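Local coordinates for protein intracellular serine protease (Bacillus licheniformis, PDB 4ZOQ) that is a lanthipeptide protease of the subtilase family that cleaves peptide bonds sequence-specifically, probably as a serine endopeptidase, at residues A26-D31 with Y328-A333; G203-S208 with E222-G227; N209-Y214 with V324-G329. One frame throughout, in Å; residues are numbered along the deposited sequence.

Interaction 1. Residues A26-D31 with Y328-A333; sequences AAKQTD and YGEVRA
Gln-29 reaches out from the last turn of helix 24-30 and sets its side-chain oxygen against the start of helix 333-338. Gln-29 OE1 accepts a hydrogen bond from the backbone N of Ala-333 at 2.9 Å, the donor N lying nearly on the line of the amide C=O (175°). A bend at chi2 (-80°) turns Gln-29 CD out of line with the first part of the chain and across to within 3.6 Å of Val-331 O. Arg-332 occupies the N-cap position, so the amide oxygen serves the first N-H of the new helix, while a backbone bond between Gln-29 and Tyr-334 ties the next residue. The other end of the amide, NE2, bonds to Gln-281 OE1, which fixes the rotation of the group. Ala-333 turns its CB toward the helix, 3.5 Å from Gln-29 O. Lys-28 makes the outer part of the contact. Its chain crosses that of Glu-330 at about a right angle, and the methylene Lys-28 CE rests 3.3 Å from Glu-330 OE2. The bend at chi4 (88°) leaves Lys-28 NZ 4.6 Å from Glu-330 OE2, a separation at which the opposite charges probably still attract without direct contact. The contact thus joins a helix near the N-terminus to the C-terminal helix, over the Pro-226 end of strand 221-226, with Thr-285 of helix 275-297 and Ile-97 of helix 86-97 packed against its buried side.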
# COMPACT_ATOMS: atom_id res chain seq x y z
N ALA B 26 17.75 2.18 2.92
CA ALA B 26 17.90 1.15 1.87
C ALA B 26 19.15 0.32 2.13
O ALA B 26 19.12 -0.91 2.00
CB ALA B 26 17.96 1.78 0.48
N ALA B 27 20.23 0.98 2.54
CA ALA B 27 21.46 0.29 2.92
C ALA B 27 21.19 -0.65 4.09
O ALA B 27 21.72 -1.76 4.14
CB ALA B 27 22.58 1.27 3.26
N LYS B 28 20.36 -0.21 5.03
CA LYS B 28 19.99 -1.06 6.16
C LYS B 28 19.23 -2.30 5.69
O LYS B 28 19.61 -3.43 5.99
CB LYS B 28 19.17 -0.27 7.17
CG LYS B 28 18.86 -1.03 8.41
CD LYS B 28 18.08 -0.22 9.44
CE LYS B 28 18.05 -1.00 10.78
NZ LYS B 28 19.22 -0.69 11.66
N GLN B 29 18.20 -2.09 4.88
CA GLN B 29 17.36 -3.16 4.37
C GLN B 29 18.14 -4.23 3.57
O GLN B 29 17.96 -5.44 3.79
CB GLN B 29 16.27 -2.55 3.49
CG GLN B 29 15.10 -1.89 4.23
CD GLN B 29 14.08 -2.91 4.74
OE1 GLN B 29 14.34 -4.12 4.77
NE2 GLN B 29 12.88 -2.43 5.08
N THR B 30 19.02 -3.77 2.68
CA THR B 30 19.69 -4.61 1.69
C THR B 30 21.12 -5.02 2.07
O THR B 30 21.85 -5.56 1.23
CB THR B 30 19.75 -3.91 0.31
OG1 THR B 30 20.51 -2.70 0.43
CG2 THR B 30 18.35 -3.57 -0.22
N ASP B 31 21.51 -4.74 3.32
CA ASP B 31 22.87 -4.96 3.81
C ASP B 31 23.89 -4.27 2.87
O ASP B 31 24.73 -4.94 2.24
CB ASP B 31 23.18 -6.46 3.95
CG ASP B 31 24.49 -6.72 4.71
OD1 ASP B 31 25.00 -5.78 5.38
OD2 ASP B 31 25.00 -7.86 4.67
N TYR B 328 5.50 -7.66 15.01
CA TYR B 328 6.57 -8.67 15.10
C TYR B 328 7.94 -8.03 15.03
O TYR B 328 8.93 -8.69 15.28
CB TYR B 328 6.45 -9.71 13.99
CG TYR B 328 5.23 -10.58 14.08
CD1 TYR B 328 5.09 -11.51 15.10
CD2 TYR B 328 4.20 -10.46 13.16
CE1 TYR B 328 3.97 -12.31 15.20
CE2 TYR B 328 3.06 -11.25 13.25
CZ TYR B 328 2.95 -12.17 14.28
OH TYR B 328 1.83 -12.97 14.39
N GLY B 329 8.00 -6.76 14.61
CA GLY B 329 9.26 -6.04 14.58
C GLY B 329 9.62 -5.45 13.22
O GLY B 329 8.80 -5.39 12.27
N GLU B 330 10.87 -5.01 13.11
CA GLU B 330 11.34 -4.38 11.89
C GLU B 330 11.78 -5.38 10.84
O GLU B 330 12.62 -6.26 11.11
CB GLU B 330 12.50 -3.45 12.18
CG GLU B 330 13.00 -2.69 10.96
CD GLU B 330 14.08 -1.72 11.36
OE1 GLU B 330 14.24 -1.54 12.58
OE2 GLU B 330 14.74 -1.11 10.49
N VAL B 331 11.15 -5.29 9.68
CA VAL B 331 11.52 -6.08 8.52
C VAL B 331 12.89 -5.70 7.97
O VAL B 331 13.21 -4.54 7.82
CB VAL B 331 10.45 -5.94 7.39
CG1 VAL B 331 10.98 -6.51 6.06
CG2 VAL B 331 9.18 -6.63 7.80
N ARG B 332 13.71 -6.70 7.67
CA ARG B 332 15.01 -6.48 7.03
C ARG B 332 15.15 -7.46 5.89
O ARG B 332 15.24 -8.68 6.12
CB ARG B 332 16.16 -6.63 8.03
CG ARG B 332 16.18 -5.55 9.13
CD ARG B 332 17.21 -5.94 10.19
NE ARG B 332 16.83 -7.23 10.78
CZ ARG B 332 17.52 -7.86 11.73
NH1 ARG B 332 18.64 -7.32 12.20
NH2 ARG B 332 17.07 -9.04 12.20
N ALA B 333 15.16 -6.95 4.66
CA ALA B 333 15.17 -7.81 3.48
C ALA B 333 16.35 -8.80 3.47
O ALA B 333 16.14 -9.97 3.16
CB ALA B 333 15.21 -6.96 2.22

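Interaction 2. Residues G203-S208 with E222-G227; sequences GSNMKS and EFTAPG
Gly-203 and Asn-205 zip onto the neighbouring strand through their backbones. Gly-203 N donates to Phe-223 O at 2.9 Å, Ala-225 N returns a bond to Gly-203 O at 3.1 Å, and Asn-205 N reaches Ala-225 O at 2.9 Å. A weak bond from Gly-227 N to Asn-205 O follows as the second strand runs out. This is the parallel ladder between the last two strands of the central subtilase sheet, 221-226 being an outermost strand within the chain. On one face Asn-205 lies beside Pro-226 and points the same way, its CG placed between backbone N and carbonyl carbon (chi1 65°). Asn-205 ND2 donates to Met-206 O at 2.8 Å and more weakly to Glu-330 OE2. Thr-224 shares this face, its OG1 buried without a polar partner. On the other face Ser-204 OG sits 3.1 Å from Gly-227 CA, where a side chain on that glycine would clash. The hydroxyl is positioned by hydrogen bonds with Tyr-214 OH and Ser-212 OG, and Ala-278 of helix 275-297 packs against Ser-204 and Ala-225. Gly-227 lies about 8 Å from the side chain of Ser-276, the predicted charge-relay serine, near the start of that helix.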
# COMPACT_ATOMS: atom_id res chain seq x y z
N GLY B 203 3.84 -0.17 10.30
CA GLY B 203 4.22 1.09 10.91
C GLY B 203 5.62 1.53 10.51
O GLY B 203 6.31 0.84 9.76
N SER B 204 6.05 2.67 11.01
CA SER B 204 7.29 3.26 10.56
C SER B 204 8.28 3.45 11.71
O SER B 204 7.90 4.00 12.74
CB SER B 204 7.02 4.61 9.89
OG SER B 204 8.24 5.30 9.63
N ASN B 205 9.52 2.97 11.57
CA ASN B 205 10.52 3.24 12.59
C ASN B 205 11.58 4.26 12.09
O ASN B 205 11.65 4.60 10.90
CB ASN B 205 11.20 1.94 13.10
CG ASN B 205 12.03 1.22 12.02
OD1 ASN B 205 11.53 0.32 11.34
ND2 ASN B 205 13.28 1.62 11.85
N MET B 206 12.40 4.72 13.02
CA MET B 206 13.44 5.70 12.76
C MET B 206 14.76 5.01 12.51
O MET B 206 14.88 3.80 12.73
CB MET B 206 13.59 6.62 13.97
CG MET B 206 12.33 7.26 14.36
SD MET B 206 11.81 8.50 13.18
CE MET B 206 13.10 9.72 13.46
N LYS B 207 15.77 5.80 12.14
CA LYS B 207 17.12 5.28 11.93
C LYS B 207 17.61 4.61 13.21
O LYS B 207 18.24 3.57 13.15
CB LYS B 207 18.07 6.39 11.52
CG LYS B 207 19.52 5.96 11.37
CD LYS B 207 20.40 7.21 11.15
CE LYS B 207 20.18 7.80 9.78
NZ LYS B 207 21.17 8.85 9.48
N SER B 208 17.25 5.16 14.35
CA SER B 208 17.67 4.63 15.65
C SER B 208 16.90 3.38 16.04
O SER B 208 17.24 2.74 17.03
CB SER B 208 17.47 5.68 16.73
OG SER B 208 16.09 5.93 16.88
N GLU B 222 1.67 -5.29 12.42
CA GLU B 222 2.37 -6.56 12.29
C GLU B 222 3.84 -6.41 12.08
O GLU B 222 4.63 -7.25 12.53
CB GLU B 222 1.82 -7.39 11.13
CG GLU B 222 0.50 -7.99 11.43
CD GLU B 222 0.19 -9.15 10.55
OE1 GLU B 222 1.05 -10.06 10.49
OE2 GLU B 222 -0.87 -9.14 9.89
N PHE B 223 4.20 -5.36 11.35
CA PHE B 223 5.59 -5.09 11.07
C PHE B 223 5.85 -3.60 11.07
O PHE B 223 4.96 -2.78 11.03
CB PHE B 223 6.03 -5.64 9.72
CG PHE B 223 5.91 -7.11 9.58
CD1 PHE B 223 6.83 -7.95 10.19
CD2 PHE B 223 4.92 -7.66 8.77
CE1 PHE B 223 6.74 -9.30 10.04
CE2 PHE B 223 4.82 -9.01 8.61
CZ PHE B 223 5.73 -9.85 9.24
N THR B 224 7.13 -3.32 11.04
CA THR B 224 7.64 -1.98 10.97
C THR B 224 8.71 -1.90 9.87
O THR B 224 9.29 -2.93 9.47
CB THR B 224 8.13 -1.64 12.41
OG1 THR B 224 7.20 -0.75 13.04
CG2 THR B 224 9.46 -1.08 12.43
N ALA B 225 8.92 -0.71 9.32
CA ALA B 225 10.02 -0.51 8.38
C ALA B 225 10.53 0.94 8.50
O ALA B 225 9.80 1.81 8.98
CB ALA B 225 9.60 -0.84 6.95
N PRO B 226 11.79 1.17 8.11
CA PRO B 226 12.32 2.53 8.29
C PRO B 226 11.70 3.60 7.37
O PRO B 226 12.07 3.74 6.20
CB PRO B 226 13.82 2.36 8.00
CG PRO B 226 13.95 1.09 7.24
CD PRO B 226 12.85 0.21 7.73
N GLY B 227 10.74 4.34 7.91
CA GLY B 227 10.10 5.43 7.20
C GLY B 227 10.53 6.82 7.70
O GLY B 227 10.00 7.82 7.23

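Interaction 3. Residues N209-Y214 with V324-G329; sequences NNISPY and VIYGYG
Ile-211 presses its branched side chain against Ile-325 and the ring of Tyr-326, and this is the tight part of the contact. With CG1 anti to the backbone N (chi1 -160°), the side chain brings several carbons round one methyl: Ile-325 CG2 lies 3.6 Å from Ile-211 CB and 3.8 Å from Ile-211 CD1. The two isoleucines meet at a slant. The same Ile-325 methyl also sits 3.4 Å above the plane of the Tyr-326 ring, offset toward the rim, while Ile-211 CD1 approaches Tyr-326 CE1 at 4.0 Å. The ring therefore packs with both isoleucines, and Thr-224 of strand 221-226 touches it as well. Toward solvent the packing thins into backbone. Tyr-326 OH lies 3.3 Å from Ile-211 N, and Asn-209 O is 3.4 Å from Tyr-326 CE1. Asn-210 directs its side chain away, ND2 bonding to Glu-232 OE1, and offers Tyr-326 OH little more than its CA at 3.7 Å. An alanine in place of Tyr-326 would probably open a gap beside Ile-211 CD1 and Ile-325 CG2 and leave the Asn-209 to Ile-211 backbone without the ring it rests on. From Tyr-326 onward the chain reverses in a type II' turn to Gly-329, closed by a 2.9 Å bond from Gly-329 N to Tyr-326 O, and Asp-323 OD2 accepts from the N-H groups of Ile-325 and Tyr-326. The contact joins the loop between strands 200-205 and 221-226 to the loop before helix 333-338. It is mainly apolar, so the fit of aliphatic branches and one aromatic ring appears to carry the union of two irregular loops.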
# COMPACT_ATOMS: atom_id res chain seq x y z
N ASN B 209 15.87 3.07 15.25
CA ASN B 209 14.94 1.96 15.49
C ASN B 209 13.85 2.30 16.49
O ASN B 209 12.99 1.45 16.75
CB ASN B 209 15.61 0.65 15.90
CG ASN B 209 16.36 0.03 14.75
OD1 ASN B 209 15.96 0.19 13.60
ND2 ASN B 209 17.38 -0.75 15.06
N ASN B 210 13.88 3.51 17.05
CA ASN B 210 12.73 3.99 17.80
C ASN B 210 11.53 4.15 16.85
O ASN B 210 11.69 4.45 15.67
CB ASN B 210 13.00 5.33 18.46
CG ASN B 210 14.01 5.25 19.58
OD1 ASN B 210 14.21 4.19 20.19
ND2 ASN B 210 14.65 6.39 19.88
N ILE B 211 10.32 4.01 17.37
CA ILE B 211 9.17 4.16 16.50
C ILE B 211 9.13 5.60 16.04
O ILE B 211 9.51 6.50 16.80
CB ILE B 211 7.83 3.78 17.21
CG1 ILE B 211 6.74 3.46 16.17
CG2 ILE B 211 7.39 4.89 18.20
CD1 ILE B 211 6.93 2.11 15.47
N SER B 212 8.70 5.83 14.80
CA SER B 212 8.46 7.19 14.33
C SER B 212 7.31 7.71 15.17
O SER B 212 6.36 6.97 15.43
CB SER B 212 8.10 7.23 12.84
OG SER B 212 9.15 6.71 12.02
N PRO B 213 7.40 8.96 15.64
CA PRO B 213 6.38 9.54 16.52
C PRO B 213 4.97 9.54 15.93
O PRO B 213 3.99 9.46 16.67
CB PRO B 213 6.86 10.98 16.74
CG PRO B 213 8.36 10.95 16.45
CD PRO B 213 8.54 9.87 15.41
N TYR B 214 4.87 9.65 14.61
CA TYR B 214 3.57 9.73 13.95
C TYR B 214 2.96 8.34 13.75
O TYR B 214 1.80 8.20 13.43
CB TYR B 214 3.71 10.43 12.60
CG TYR B 214 4.71 9.75 11.71
CD1 TYR B 214 4.37 8.60 11.02
CD2 TYR B 214 6.01 10.26 11.53
CE1 TYR B 214 5.28 7.94 10.22
CE2 TYR B 214 6.94 9.61 10.69
CZ TYR B 214 6.55 8.44 10.04
OH TYR B 214 7.38 7.73 9.21
N VAL B 324 2.41 -3.87 20.60
CA VAL B 324 1.51 -2.87 20.06
C VAL B 324 2.23 -1.74 19.29
O VAL B 324 1.63 -1.06 18.47
CB VAL B 324 0.66 -2.31 21.26
CG1 VAL B 324 0.23 -0.88 21.07
CG2 VAL B 324 -0.52 -3.22 21.56
N ILE B 325 3.54 -1.60 19.48
CA ILE B 325 4.29 -0.55 18.79
C ILE B 325 4.92 -1.00 17.45
O ILE B 325 4.71 -0.38 16.41
CB ILE B 325 5.39 0.00 19.71
CG1 ILE B 325 4.76 0.59 20.98
CG2 ILE B 325 6.24 1.04 19.00
CD1 ILE B 325 5.80 1.00 22.05
N TYR B 326 5.62 -2.12 17.48
CA TYR B 326 6.38 -2.63 16.36
C TYR B 326 5.78 -3.86 15.71
O TYR B 326 6.33 -4.35 14.74
CB TYR B 326 7.80 -3.01 16.80
CG TYR B 326 8.56 -1.88 17.41
CD1 TYR B 326 9.26 -0.98 16.61
CD2 TYR B 326 8.55 -1.68 18.79
CE1 TYR B 326 9.93 0.05 17.17
CE2 TYR B 326 9.22 -0.65 19.36
CZ TYR B 326 9.90 0.21 18.55
OH TYR B 326 10.56 1.26 19.13
N GLY B 327 4.71 -4.43 16.27
CA GLY B 327 4.23 -5.72 15.78
C GLY B 327 5.31 -6.79 15.99
O GLY B 327 6.00 -6.79 17.01
N TYR B 328 5.50 -7.66 15.01
CA TYR B 328 6.57 -8.67 15.10
C TYR B 328 7.94 -8.03 15.03
O TYR B 328 8.93 -8.69 15.28
CB TYR B 328 6.45 -9.71 13.99
CG TYR B 328 5.23 -10.58 14.08
CD1 TYR B 328 5.09 -11.51 15.10
CD2 TYR B 328 4.20 -10.46 13.16
CE1 TYR B 328 3.97 -12.31 15.20
CE2 TYR B 328 3.06 -11.25 13.25
CZ TYR B 328 2.95 -12.17 14.28
OH TYR B 328 1.83 -12.97 14.39
N GLY B 329 8.00 -6.76 14.61
CA GLY B 329 9.26 -6.04 14.58
C GLY B 329 9.62 -5.45 13.22
O GLY B 329 8.80 -5.39 12.27

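Strand 221-226 is common ground for all three contacts. Interaction 2 supplies its regular parallel ladder and is wholly buried; interaction 1, also buried, relies on one side-chain amide at a helix start; interaction 3 lies at the surface and is mainly apolar. Interactions 1 and 3 share Tyr-328 and Gly-329, and segment 328-333 runs along the side of strand 221-226 away from strand 200-205: Tyr-328 N meets Glu-222 O at 2.7 Å, and Gly-329 O meets Thr-224 N at 2.9 Å, both probable hydrogen bonds. Interaction 3 also meets interaction 2 where Met-206 SD packs near Ser-212 OG. Glu-330 of interaction 1 packs on Asn-205 and Pro-226 of interaction 2.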